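Local coordinates for SCARECROW-LIKE protein 7 (Oryza sativa Japonica Group, PDB 5HYZ) that binds DNA in vitro through its GRAS domain and probably acts as a transcription factor in plant development and abiotic stress resistance, at residues A[3-8]-A[41-46]; A[48-53]-A[290-295]; A[107-112]-A[138-143]. One frame throughout, in Å; residues are numbered along the deposited sequence.

Contact 1: residues A[3-8]-A[41-46]; sequences PILQSL and ERLAFY
I4, L5 and L8 meet L43 and A44 through carbon atoms alone, so apolar packing carries the whole contact between the two segments. The methyl of A44 is the focus. I4 brings the end of its longer branch to it, CD1 lying 3.6 Å from A44 CB, with CG1 just behind at 3.8 Å. That branch gets there because CG1 stands anti to the backbone N (chi1 -171°) and the chain then runs on extended (chi2 170°). L8 approaches A44 with one methyl only: CD2 is 3.8 Å from A44 CA and slightly farther from CB, which places it against the backbone as much as the side chain. L5 and L43 form a leucine pair beside it, crossing at about a right angle, with L5 CD2 3.8 Å from L43 CD2 and L5 CD1 also close to that same methyl.

The segments belong to helices 3-16 and 39-57 of the predicted LRI leucine-repeat region of the GRAS domain. The axes of the two segments run within 21° of parallel, 9.6 Å apart at closest approach.

Further apolar and aromatic neighbours extend the packing: L8 reaches F255 and L43 reaches L259 and Y262, all on helix 251-272, while I4 touches A32 and L8 touches V29, both of helix 23-32.

R42 forms a salt bridge with E284 of helix 278-296, and E41 OE1 accepts a hydrogen bond from the backbone N of D38.

Contact 2: residues A[48-53]-A[290-295]; sequences ADALSR and ERIQRA
Over one face of the Q293 side-chain amide is A50, its CB 3.8 Å off the amide plane, while R53 CD is displaced to the other side of that plane. The two ends of the amide meet different chemistry. At the nitrogen end, Q293 NE2 is 2.7 Å from D49 OD2 in a hydrogen bond that is weak despite its short length, since the N-H...O angle is only 115°; carboxylate and amide planes are turned 74° apart. The place of OD2 is itself less sure in the model, so the link is doubtful. At the oxygen end, R53 CD lies 3.1 Å from Q293 OE1. The guanidinium of R53 stands perpendicular to the amide plane and approaches NE2 obliquely; both groups are donors there, so the proximity is not a bond.

The Q293 chain bends at chi2, which turns CD back from an extended course and brings NE2 to 3.5 Å from A50 CA. The small alanine fits the closest backbone approach between the segments, 5.1 Å between the CA atoms of A50 and Q293. Beside it, A50 CB packs on I292 CG2 at 4.1 Å, an apolar patch next to the polar one.

Here helix 39-57, from the predicted LRI region, meets helix 278-296, most of which belongs to the predicted PFYRE region; the axes of 48-53 and 290-295 approach to 8.9 Å and cross at -37°. Helix 251-272 borders both, L51 touching F251 and I292 touching Y262, while helix 23-32 receives A48 and S52 on the first helix.

Contact 3: residues A[107-112]-A[138-143]; sequences AATKIH and KPTRIR
H112 CG stands anti to its backbone N, whereas R143 CG is anti to the carbonyl carbon; in R143, chi3 (-67°) turns NE back, and chi4 (145°) sets CZ over one face of the imidazole. R143 CZ sits 3.8 Å above that ring, offset toward its rim, with the planes inclined 39°. E201 and the backbone O of L196 bind R143 NH2, and E201 also accepts from H112 ND1, while H112 NE2 bonds to T145.

The backbones pair as parallel strands: I111 N donates to R141 O at 3.0 Å, and I111 O accepts from R143 N at 2.9 Å. Before the strands begin, T140 N bonds to T109 O (2.7 Å), and one water joins the two threonine hydroxyls. On the face opposite K110 and H112, I111 CD1 packs on P139 CG at 3.9 Å. K110 and R141 have carboxylate partners too, D200 for K110, E198 and E201 for R141.

I111 and H112 open the predicted VHIID motif. Strands 110-118 and 141-148 form, with helix 122-132, a beta-alpha-beta unit of the Rossmann-like sheet; I111 and I142 face L131 of that helix, and strands 202-208 and 177-182 flank the pair.

How the contacts relate
Contacts 1 and 2 share helix 39-57 and touch, Y46 O lying 4.0 Å from I292 CG2. That helix packs on helix 3-16 through L43 and A44 and on helix 278-296 through D49, A50 and R53, while R42 and Y46 also meet the latter. Contact 1 is the more buried and wholly apolar, whereas contact 2 is partly buried and mixes a weak and doubtful polar link with a small apolar patch. Contact 3, nested in the chain interval closed by contact 2, lies across the chain's centre, about 46 Å from contact 2 between centres. Also partly buried, it relies on backbone bonding between strands, with polar and charged side chains on one sheet face and apolar ones on the other.

Contact 1: residues A[3-8]-A[41-46]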
loop_
_atom_site.group_PDB
_atom_site.type_symbol
_atom_site.label_atom_id
_atom_site.label_comp_id
_atom_site.label_asym_id
_atom_site.label_seq_id
_atom_site.Cartn_x
_atom_site.Cartn_y
_atom_site.Cartn_z
ATOM N N PRO A 3 17.818 -27.523 12.634
ATOM C CA PRO A 3 18.646 -28.689 12.318
ATOM C C PRO A 3 18.552 -29.080 10.848
ATOM O O PRO A 3 19.557 -29.543 10.304
ATOM C CB PRO A 3 18.064 -29.798 13.206
ATOM C CG PRO A 3 17.044 -29.183 14.065
ATOM C CD PRO A 3 17.070 -27.696 13.890
ATOM N N ILE A 4 17.382 -28.929 10.220
ATOM C CA ILE A 4 17.275 -29.377 8.830
ATOM C C ILE A 4 18.237 -28.544 7.961
ATOM O O ILE A 4 18.889 -29.069 7.078
ATOM C CB ILE A 4 15.817 -29.328 8.299
ATOM C CG1 ILE A 4 15.733 -30.019 6.936
ATOM C CG2 ILE A 4 15.248 -27.929 8.277
ATOM C CD1 ILE A 4 14.339 -30.243 6.437
ATOM N N LEU A 5 18.392 -27.264 8.296
ATOM C CA LEU A 5 19.278 -26.390 7.527
ATOM C C LEU A 5 20.744 -26.647 7.844
ATOM O O LEU A 5 21.591 -26.618 6.973
ATOM C CB LEU A 5 18.909 -24.930 7.796
ATOM C CG LEU A 5 17.465 -24.591 7.392
ATOM C CD1 LEU A 5 17.180 -23.104 7.622
ATOM C CD2 LEU A 5 17.159 -24.995 5.937
ATOM N N GLN A 6 21.060 -26.915 9.105
ATOM C CA GLN A 6 22.453 -27.274 9.408
ATOM C C GLN A 6 22.831 -28.586 8.706
ATOM O O GLN A 6 23.941 -28.749 8.200
ATOM C CB GLN A 6 22.676 -27.393 10.937
ATOM C CG GLN A 6 22.779 -26.031 11.677
ATOM C CD GLN A 6 23.806 -25.065 11.057
ATOM O OE1 GLN A 6 24.999 -25.375 10.938
ATOM N NE2 GLN A 6 23.330 -23.886 10.641
ATOM N N SER A 7 21.902 -29.525 8.667
ATOM C CA SER A 7 22.176 -30.775 7.931
ATOM C C SER A 7 22.377 -30.513 6.457
ATOM O O SER A 7 23.268 -31.070 5.848
ATOM C CB SER A 7 21.048 -31.782 8.139
ATOM O OG SER A 7 20.862 -31.982 9.533
ATOM N N LEU A 8 21.542 -29.647 5.874
ATOM C CA LEU A 8 21.756 -29.240 4.488
ATOM C C LEU A 8 23.135 -28.637 4.219
ATOM O O LEU A 8 23.818 -28.970 3.253
ATOM C CB LEU A 8 20.673 -28.243 4.124
ATOM C CG LEU A 8 20.419 -27.985 2.663
ATOM C CD1 LEU A 8 20.331 -29.244 1.839
ATOM C CD2 LEU A 8 19.112 -27.236 2.621
ATOM N N GLU A 41 11.447 -25.976 6.207
ATOM C CA GLU A 41 11.125 -27.197 5.441
ATOM C C GLU A 41 10.981 -26.936 3.951
ATOM O O GLU A 41 11.451 -27.731 3.126
ATOM C CB GLU A 41 9.836 -27.864 5.974
ATOM C CG GLU A 41 10.018 -28.377 7.418
ATOM C CD GLU A 41 8.702 -28.786 8.083
ATOM O OE1 GLU A 41 7.646 -28.201 7.767
ATOM O OE2 GLU A 41 8.739 -29.709 8.912
ATOM N N ARG A 42 10.327 -25.833 3.585
ATOM C CA ARG A 42 10.182 -25.491 2.180
ATOM C C ARG A 42 11.530 -25.130 1.559
ATOM O O ARG A 42 11.876 -25.540 0.446
ATOM C CB ARG A 42 9.170 -24.343 2.037
ATOM C CG ARG A 42 7.809 -24.822 2.518
ATOM C CD ARG A 42 6.840 -23.824 3.055
ATOM N NE ARG A 42 5.977 -23.328 2.030
ATOM C CZ ARG A 42 4.645 -23.361 2.003
ATOM N NH1 ARG A 42 3.890 -23.910 2.943
ATOM N NH2 ARG A 42 4.073 -22.850 0.937
ATOM N N LEU A 43 12.285 -24.330 2.310
ATOM C CA LEU A 43 13.617 -23.924 1.881
ATOM C C LEU A 43 14.515 -25.151 1.606
ATOM O O LEU A 43 15.155 -25.267 0.560
ATOM C CB LEU A 43 14.228 -22.994 2.957
ATOM C CG LEU A 43 15.611 -22.431 2.629
ATOM C CD1 LEU A 43 15.482 -21.297 1.634
ATOM C CD2 LEU A 43 16.262 -21.923 3.886
ATOM N N ALA A 44 14.557 -26.069 2.555
ATOM C CA ALA A 44 15.329 -27.292 2.354
ATOM C C ALA A 44 14.821 -28.098 1.163
ATOM O O ALA A 44 15.606 -28.706 0.444
ATOM C CB ALA A 44 15.291 -28.154 3.622
ATOM N N PHE A 45 13.512 -28.091 0.942
ATOM C CA PHE A 45 13.001 -28.780 -0.239
ATOM C C PHE A 45 13.644 -28.285 -1.537
ATOM O O PHE A 45 14.164 -29.087 -2.343
ATOM C CB PHE A 45 11.463 -28.648 -0.293
ATOM C CG PHE A 45 10.850 -29.231 -1.547
ATOM C CD1 PHE A 45 10.444 -30.560 -1.574
ATOM C CD2 PHE A 45 10.693 -28.464 -2.682
ATOM C CE1 PHE A 45 9.892 -31.115 -2.729
ATOM C CE2 PHE A 45 10.133 -29.003 -3.865
ATOM C CZ PHE A 45 9.728 -30.348 -3.878
ATOM N N TYR A 46 13.637 -26.957 -1.749
ATOM C CA TYR A 46 14.167 -26.468 -3.020
ATOM C C TYR A 46 15.686 -26.583 -3.079
ATOM O O TYR A 46 16.255 -26.875 -4.136
ATOM C CB TYR A 46 13.726 -25.022 -3.255
ATOM C CG TYR A 46 12.222 -24.988 -3.399
ATOM C CD1 TYR A 46 11.615 -25.452 -4.576
ATOM C CD2 TYR A 46 11.407 -24.530 -2.366
ATOM C CE1 TYR A 46 10.234 -25.446 -4.719
ATOM C CE2 TYR A 46 10.034 -24.531 -2.505
ATOM C CZ TYR A 46 9.463 -25.007 -3.678
ATOM O OH TYR A 46 8.093 -25.007 -3.787
#

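Contact 2: residues A[48-53]-A[290-295]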
loop_
_atom_site.group_PDB
_atom_site.type_symbol
_atom_site.label_atom_id
_atom_site.label_comp_id
_atom_site.label_asym_id
_atom_site.label_seq_id
_atom_site.Cartn_x
_atom_site.Cartn_y
_atom_site.Cartn_z
ATOM N N ALA A 48 17.598 -28.883 -1.505
ATOM C CA ALA A 48 17.982 -30.288 -1.620
ATOM C C ALA A 48 17.738 -30.776 -3.009
ATOM O O ALA A 48 18.483 -31.587 -3.534
ATOM C CB ALA A 48 17.200 -31.130 -0.609
ATOM N N ASP A 49 16.683 -30.265 -3.637
ATOM C CA ASP A 49 16.451 -30.577 -5.045
ATOM C C ASP A 49 17.583 -30.084 -5.939
ATOM O O ASP A 49 18.068 -30.795 -6.847
ATOM C CB ASP A 49 15.116 -29.973 -5.479
ATOM C CG ASP A 49 14.661 -30.466 -6.846
ATOM O OD1 ASP A 49 13.991 -31.514 -6.894
ATOM O OD2 ASP A 49 14.986 -29.819 -7.865
ATOM N N ALA A 50 17.999 -28.837 -5.705
ATOM C CA ALA A 50 19.067 -28.296 -6.522
ATOM C C ALA A 50 20.360 -29.082 -6.285
ATOM O O ALA A 50 21.116 -29.318 -7.240
ATOM C CB ALA A 50 19.290 -26.780 -6.204
ATOM N N LEU A 51 20.637 -29.408 -5.022
ATOM C CA LEU A 51 21.870 -30.150 -4.724
ATOM C C LEU A 51 21.837 -31.529 -5.437
ATOM O O LEU A 51 22.835 -31.976 -6.046
ATOM C CB LEU A 51 22.034 -30.302 -3.246
ATOM C CG LEU A 51 23.288 -31.030 -2.789
ATOM C CD1 LEU A 51 24.555 -30.432 -3.456
ATOM C CD2 LEU A 51 23.396 -31.027 -1.300
ATOM N N SER A 52 20.677 -32.187 -5.389
ATOM C CA SER A 52 20.541 -33.451 -6.146
ATOM C C SER A 52 20.837 -33.289 -7.600
ATOM O O SER A 52 21.575 -34.071 -8.160
ATOM C CB SER A 52 19.128 -34.038 -6.050
ATOM O OG SER A 52 18.779 -34.281 -4.724
ATOM N N ARG A 53 20.225 -32.298 -8.232
ATOM C CA ARG A 53 20.488 -32.080 -9.648
ATOM C C ARG A 53 21.961 -31.803 -9.948
ATOM O O ARG A 53 22.511 -32.298 -10.930
ATOM C CB ARG A 53 19.651 -30.918 -10.183
ATOM C CG ARG A 53 18.195 -31.233 -10.394
ATOM C CD ARG A 53 17.497 -30.019 -10.996
ATOM N NE ARG A 53 16.370 -30.400 -11.841
ATOM C CZ ARG A 53 15.100 -30.403 -11.442
ATOM N NH1 ARG A 53 14.793 -30.045 -10.201
ATOM N NH2 ARG A 53 14.137 -30.772 -12.281
ATOM N N GLU A 290 13.534 -21.672 -8.918
ATOM C CA GLU A 290 14.346 -21.584 -10.130
ATOM C C GLU A 290 15.658 -20.814 -9.899
ATOM O O GLU A 290 16.711 -21.194 -10.413
ATOM C CB GLU A 290 13.561 -20.910 -11.258
ATOM C CG GLU A 290 12.412 -21.791 -11.734
ATOM C CD GLU A 290 12.957 -23.031 -12.427
ATOM O OE1 GLU A 290 13.467 -22.873 -13.554
ATOM O OE2 GLU A 290 12.953 -24.117 -11.801
ATOM N N ARG A 291 15.592 -19.717 -9.140
ATOM C CA ARG A 291 16.815 -18.959 -8.844
ATOM C C ARG A 291 17.807 -19.796 -8.050
ATOM O O ARG A 291 19.033 -19.755 -8.285
ATOM C CB ARG A 291 16.474 -17.680 -8.079
ATOM C CG ARG A 291 15.774 -16.676 -9.020
ATOM C CD ARG A 291 15.141 -15.516 -8.246
ATOM N NE ARG A 291 14.410 -14.641 -9.188
ATOM C CZ ARG A 291 13.853 -13.482 -8.857
ATOM N NH1 ARG A 291 13.911 -13.049 -7.601
ATOM N NH2 ARG A 291 13.215 -12.775 -9.788
ATOM N N ILE A 292 17.268 -20.551 -7.112
ATOM C CA ILE A 292 18.089 -21.465 -6.298
ATOM C C ILE A 292 18.765 -22.497 -7.224
ATOM O O ILE A 292 19.959 -22.756 -7.111
ATOM C CB ILE A 292 17.209 -22.123 -5.216
ATOM C CG1 ILE A 292 16.836 -21.072 -4.139
ATOM C CG2 ILE A 292 17.924 -23.280 -4.487
ATOM C CD1 ILE A 292 15.604 -21.497 -3.302
ATOM N N GLN A 293 17.997 -23.084 -8.155
ATOM C CA GLN A 293 18.584 -23.988 -9.138
ATOM C C GLN A 293 19.752 -23.344 -9.882
ATOM O O GLN A 293 20.795 -23.981 -10.146
ATOM C CB GLN A 293 17.515 -24.448 -10.154
ATOM C CG GLN A 293 16.447 -25.330 -9.552
ATOM C CD GLN A 293 16.926 -26.756 -9.374
ATOM O OE1 GLN A 293 17.911 -27.160 -10.001
ATOM N NE2 GLN A 293 16.254 -27.522 -8.507
ATOM N N ARG A 294 19.603 -22.078 -10.243
ATOM C CA ARG A 294 20.645 -21.441 -11.010
ATOM C C ARG A 294 21.891 -21.205 -10.157
ATOM O O ARG A 294 23.004 -21.330 -10.653
ATOM C CB ARG A 294 20.133 -20.144 -11.630
ATOM C CG ARG A 294 18.931 -20.429 -12.490
ATOM C CD ARG A 294 18.621 -19.383 -13.505
ATOM N NE ARG A 294 17.405 -19.759 -14.221
ATOM C CZ ARG A 294 16.181 -19.336 -13.912
ATOM N NH1 ARG A 294 15.994 -18.484 -12.896
ATOM N NH2 ARG A 294 15.143 -19.761 -14.628
ATOM N N ALA A 295 21.708 -20.919 -8.881
ATOM C CA ALA A 295 22.842 -20.519 -8.057
ATOM C C ALA A 295 23.631 -21.706 -7.523
ATOM O O ALA A 295 24.841 -21.589 -7.302
ATOM C CB ALA A 295 22.373 -19.682 -6.902
#

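Contact 3: residues A[107-112]-A[138-143]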
loop_
_atom_site.group_PDB
_atom_site.type_symbol
_atom_site.label_atom_id
_atom_site.label_comp_id
_atom_site.label_asym_id
_atom_site.label_seq_id
_atom_site.Cartn_x
_atom_site.Cartn_y
_atom_site.Cartn_z
ATOM N N ALA A 107 16.609 21.013 -10.373
ATOM C CA ALA A 107 16.932 22.236 -11.109
ATOM C C ALA A 107 16.548 22.133 -12.580
ATOM O O ALA A 107 16.690 23.087 -13.335
ATOM C CB ALA A 107 18.400 22.538 -11.003
ATOM N N ALA A 108 16.061 20.972 -13.004
ATOM C CA ALA A 108 15.730 20.800 -14.424
ATOM C C ALA A 108 14.261 21.050 -14.687
ATOM O O ALA A 108 13.424 20.566 -13.918
ATOM C CB ALA A 108 16.087 19.369 -14.871
ATOM N N THR A 109 13.920 21.681 -15.819
ATOM C CA THR A 109 12.510 21.806 -16.156
ATOM C C THR A 109 12.020 20.718 -17.082
ATOM O O THR A 109 10.816 20.494 -17.243
ATOM C CB THR A 109 12.249 23.178 -16.814
ATOM O OG1 THR A 109 13.080 23.283 -17.979
ATOM C CG2 THR A 109 12.598 24.319 -15.799
ATOM N N LYS A 110 12.966 20.028 -17.705
ATOM C CA LYS A 110 12.670 18.906 -18.614
ATOM C C LYS A 110 13.462 17.694 -18.136
ATOM O O LYS A 110 14.651 17.807 -17.868
ATOM C CB LYS A 110 13.079 19.246 -20.057
ATOM C CG LYS A 110 12.368 20.487 -20.571
ATOM C CD LYS A 110 12.702 20.618 -22.053
ATOM C CE LYS A 110 12.453 22.031 -22.560
ATOM N NZ LYS A 110 12.767 22.074 -24.041
ATOM N N ILE A 111 12.771 16.571 -17.997
ATOM C CA ILE A 111 13.368 15.393 -17.413
ATOM C C ILE A 111 13.179 14.205 -18.338
ATOM O O ILE A 111 12.086 14.002 -18.923
ATOM C CB ILE A 111 12.717 15.100 -16.030
ATOM C CG1 ILE A 111 13.130 16.237 -15.026
ATOM C CG2 ILE A 111 13.214 13.714 -15.495
ATOM C CD1 ILE A 111 12.374 16.193 -13.691
ATOM N N HIS A 112 14.225 13.398 -18.478
ATOM C CA HIS A 112 14.124 12.193 -19.298
ATOM C C HIS A 112 14.527 11.012 -18.443
ATOM O O HIS A 112 15.684 10.937 -18.000
ATOM C CB HIS A 112 15.047 12.329 -20.514
ATOM C CG HIS A 112 14.961 11.195 -21.470
ATOM N ND1 HIS A 112 15.743 11.153 -22.603
ATOM C CD2 HIS A 112 14.230 10.054 -21.474
ATOM C CE1 HIS A 112 15.469 10.048 -23.283
ATOM N NE2 HIS A 112 14.561 9.358 -22.618
ATOM N N LYS A 138 6.273 22.003 -11.014
ATOM C CA LYS A 138 6.141 20.917 -11.964
ATOM C C LYS A 138 7.009 21.100 -13.213
ATOM O O LYS A 138 7.084 22.187 -13.775
ATOM C CB LYS A 138 4.675 20.834 -12.304
ATOM C CG LYS A 138 4.278 19.800 -13.228
ATOM C CD LYS A 138 2.710 19.719 -13.119
ATOM C CE LYS A 138 2.014 20.833 -13.888
ATOM N NZ LYS A 138 0.516 20.715 -13.608
ATOM N N PRO A 139 7.672 20.032 -13.677
ATOM C CA PRO A 139 8.444 20.126 -14.932
ATOM C C PRO A 139 7.576 20.482 -16.132
ATOM O O PRO A 139 6.407 20.168 -16.101
ATOM C CB PRO A 139 8.982 18.687 -15.161
ATOM C CG PRO A 139 8.932 18.030 -13.850
ATOM C CD PRO A 139 7.731 18.691 -13.079
ATOM N N THR A 140 8.145 21.059 -17.170
ATOM C CA THR A 140 7.345 21.309 -18.367
ATOM C C THR A 140 7.283 20.098 -19.284
ATOM O O THR A 140 6.397 20.004 -20.103
ATOM C CB THR A 140 7.882 22.498 -19.139
ATOM O OG1 THR A 140 9.241 22.260 -19.531
ATOM C CG2 THR A 140 7.831 23.708 -18.267
ATOM N N ARG A 141 8.214 19.150 -19.152
ATOM C CA ARG A 141 8.120 17.948 -19.968
ATOM C C ARG A 141 8.800 16.787 -19.243
ATOM O O ARG A 141 9.896 16.955 -18.678
ATOM C CB ARG A 141 8.832 18.150 -21.337
ATOM C CG ARG A 141 8.670 16.912 -22.285
ATOM C CD ARG A 141 9.488 17.082 -23.598
ATOM N NE ARG A 141 10.928 17.179 -23.365
ATOM C CZ ARG A 141 11.845 17.194 -24.328
ATOM N NH1 ARG A 141 11.432 17.159 -25.591
ATOM N NH2 ARG A 141 13.151 17.270 -24.032
ATOM N N ILE A 142 8.153 15.627 -19.295
ATOM C CA ILE A 142 8.751 14.395 -18.796
ATOM C C ILE A 142 8.688 13.342 -19.910
ATOM O O ILE A 142 7.586 13.064 -20.452
ATOM C CB ILE A 142 8.009 13.907 -17.521
ATOM C CG1 ILE A 142 8.216 14.977 -16.440
ATOM C CG2 ILE A 142 8.560 12.548 -17.094
ATOM C CD1 ILE A 142 7.062 15.070 -15.439
ATOM N N ARG A 143 9.859 12.770 -20.253
ATOM C CA ARG A 143 9.908 11.668 -21.200
ATOM C C ARG A 143 10.412 10.421 -20.508
ATOM O O ARG A 143 11.256 10.513 -19.612
ATOM C CB ARG A 143 10.867 12.021 -22.358
ATOM C CG ARG A 143 10.328 13.147 -23.186
ATOM C CD ARG A 143 11.010 13.079 -24.579
ATOM N NE ARG A 143 12.427 13.361 -24.501
ATOM C CZ ARG A 143 13.383 12.790 -25.244
ATOM N NH1 ARG A 143 13.130 11.826 -26.117
ATOM N NH2 ARG A 143 14.627 13.183 -25.086
HETATM O O HOH W 1 11.365 24.006 -19.702
HETATM O O HOH W 2 11.977 15.927 -21.201
#